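Local structure of CrtC domain-containing protein (Fusarium vanettenii 77-13-4, 7A0Q) at residues S301-E304 and D305-L308. The protein is a kievitone hydratase, a lyase that probably adds water to the phytoalexin kievitone and so helps the fungus to detoxify this plant defence compound. Numbering follows the deposited sequence.
Sequences SYTE and DQEL
Gln-306 reaches across the irregular loop with an extended side chain and donates a hydrogen bond from NE2 to the carbonyl O of Thr-303, 3.1 Å away. The bond is bent, with an N-H...O angle of 147°, and the donor stands out of the carbonyl plane. With CG anti to its own carbonyl carbon (chi1 -54°) and the chain extended beyond it, the amide can span the loop. Its other end is held as well: OE1 accepts the backbone N-H of Phe-321 on the adjoining strand, so both polar ends of the carboxamide are engaged, which fixes its rotation. This is the close-packed part of the contact. Here CG of Gln-306 lies 3.7 Å from CG2 of Thr-303, and OG of Ser-301, hydrogen-bonded to the hydroxyl of Tyr-318, comes within 3.0 Å of NE2 of Gln-306. The outer side is looser and wetter. A water bridges OG1 of Thr-303 and the backbone N of Asp-305, 2.9 Å from each, while exposed Glu-304 bends at chi2 (78°) and brings OE1 to 3.4 Å from OG1 of Thr-303. Where the loop runs into the strand, OD1 of Asp-305 receives a weak bond from N of Glu-307, at 3.4 Å. A glutamine amide thus spans an irregular break within strand 295-308, between its hairpin neighbours 282-291 and 317-328, in the eight-stranded antiparallel barrel of the lipocalin-like domain.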
ATOM      1  N   SER A 301       9.519  11.957   2.856  1.00 21.24           N
ATOM      2  CA  SER A 301       8.938  11.774   1.536  1.00 21.19           C
ATOM      3  C   SER A 301       9.985  12.075   0.466  1.00 24.79           C
ATOM      4  O   SER A 301      10.762  13.028   0.583  1.00 26.22           O
ATOM      5  CB  SER A 301       7.712  12.664   1.364  1.00 22.30           C
ATOM      6  OG  SER A 301       7.073  12.398   0.126  1.00 23.99           O
ATOM      7  N   TYR A 302      10.004  11.243  -0.576  1.00 22.23           N
ATOM      8  CA  TYR A 302      11.048  11.318  -1.600  1.00 24.05           C
ATOM      9  C   TYR A 302      10.954  12.606  -2.413  1.00 27.42           C
ATOM     10  O   TYR A 302      11.979  13.182  -2.800  1.00 26.03           O
ATOM     11  CB  TYR A 302      10.932  10.103  -2.514  1.00 21.63           C
ATOM     12  CG  TYR A 302      12.114   9.835  -3.420  1.00 20.70           C
ATOM     13  CD1 TYR A 302      13.264   9.219  -2.934  1.00 24.35           C
ATOM     14  CD2 TYR A 302      12.061  10.157  -4.768  1.00 25.27           C
ATOM     15  CE1 TYR A 302      14.338   8.952  -3.768  1.00 24.59           C
ATOM     16  CE2 TYR A 302      13.124   9.893  -5.605  1.00 24.38           C
ATOM     17  CZ  TYR A 302      14.259   9.293  -5.097  1.00 25.77           C
ATOM     18  OH  TYR A 302      15.319   9.022  -5.933  1.00 27.13           O
ATOM     19  N   THR A 303       9.736  13.050  -2.706  1.00 24.39           N
ATOM     20  CA  THR A 303       9.499  14.289  -3.428  1.00 27.49           C
ATOM     21  C   THR A 303       8.153  14.842  -2.982  1.00 28.44           C
ATOM     22  O   THR A 303       7.315  14.116  -2.440  1.00 27.68           O
ATOM     23  CB  THR A 303       9.550  14.074  -4.947  1.00 28.66           C
ATOM     24  OG1 THR A 303       9.648  15.342  -5.603  1.00 28.86           O
ATOM     25  CG2 THR A 303       8.300  13.345  -5.443  1.00 23.97           C
ATOM     26  N   GLU A 304       7.959  16.145  -3.199  1.00 24.57           N
ATOM     27  CA  GLU A 304       6.845  16.853  -2.568  1.00 22.89           C
ATOM     28  C   GLU A 304       5.494  16.375  -3.093  1.00 24.10           C
ATOM     29  O   GLU A 304       4.620  15.975  -2.316  1.00 24.69           O
ATOM     30  CB  GLU A 304       6.985  18.367  -2.773  1.00 27.69           C
ATOM     31  CG  GLU A 304       8.135  19.019  -2.020  1.00 29.22           C
ATOM     32  CD  GLU A 304       9.483  18.789  -2.686  1.00 39.71           C
ATOM     33  OE1 GLU A 304       9.510  18.269  -3.821  1.00 36.15           O
ATOM     34  OE2 GLU A 304      10.516  19.135  -2.076  1.00 46.85           O
ATOM     35  N   ASP A 305       5.289  16.442  -4.407  1.00 24.18           N
ATOM     36  CA  ASP A 305       3.995  16.131  -5.013  1.00 24.43           C
ATOM     37  C   ASP A 305       3.910  14.629  -5.272  1.00 20.70           C
ATOM     38  O   ASP A 305       4.520  14.109  -6.210  1.00 23.09           O
ATOM     39  CB  ASP A 305       3.805  16.929  -6.299  1.00 25.70           C
ATOM     40  CG  ASP A 305       2.485  16.620  -7.000  1.00 30.77           C
ATOM     41  OD1 ASP A 305       1.616  15.938  -6.410  1.00 27.19           O
ATOM     42  OD2 ASP A 305       2.316  17.072  -8.154  1.00 32.26           O
ATOM     43  N   GLN A 306       3.142  13.931  -4.436  1.00 20.81           N
ATOM     44  CA  GLN A 306       2.779  12.529  -4.664  1.00 22.09           C
ATOM     45  C   GLN A 306       1.327  12.310  -4.255  1.00 20.76           C
ATOM     46  O   GLN A 306       0.982  11.343  -3.570  1.00 20.96           O
ATOM     47  CB  GLN A 306       3.706  11.573  -3.912  1.00 20.68           C
ATOM     48  CG  GLN A 306       5.190  11.776  -4.195  1.00 21.10           C
ATOM     49  CD  GLN A 306       6.054  10.693  -3.588  1.00 21.35           C
ATOM     50  OE1 GLN A 306       6.065   9.561  -4.058  1.00 20.64           O
ATOM     51  NE2 GLN A 306       6.773  11.032  -2.519  1.00 20.16           N
ATOM     52  N   GLU A 307       0.449  13.218  -4.689  1.00 19.49           N
ATOM     53  CA  GLU A 307      -0.957  13.215  -4.299  1.00 18.25           C
ATOM     54  C   GLU A 307      -1.846  12.727  -5.438  1.00 21.57           C
ATOM     55  O   GLU A 307      -1.824  13.289  -6.542  1.00 21.10           O
ATOM     56  CB  GLU A 307      -1.403  14.609  -3.862  1.00 17.83           C
ATOM     57  CG  GLU A 307      -2.843  14.630  -3.386  1.00 20.77           C
ATOM     58  CD  GLU A 307      -3.347  16.039  -3.131  1.00 21.73           C
ATOM     59  OE1 GLU A 307      -2.928  16.963  -3.864  1.00 25.69           O
ATOM     60  OE2 GLU A 307      -4.161  16.205  -2.203  1.00 22.14           O
ATOM     61  N   LEU A 308      -2.637  11.694  -5.160  1.00 19.00           N
ATOM     62  CA  LEU A 308      -3.739  11.297  -6.025  1.00 19.58           C
ATOM     63  C   LEU A 308      -4.904  12.244  -5.770  1.00 22.30           C
ATOM     64  O   LEU A 308      -5.420  12.299  -4.650  1.00 19.95           O
ATOM     65  CB  LEU A 308      -4.153   9.854  -5.731  1.00 21.27           C
ATOM     66  CG  LEU A 308      -3.037   8.805  -5.708  1.00 21.15           C
ATOM     67  CD1 LEU A 308      -3.559   7.448  -5.283  1.00 23.27           C
ATOM     68  CD2 LEU A 308      -2.435   8.702  -7.074  1.00 21.43           C
TER
HETATM   69  O   HOH W   1       7.371  16.838  -6.457  1.00 31.08           O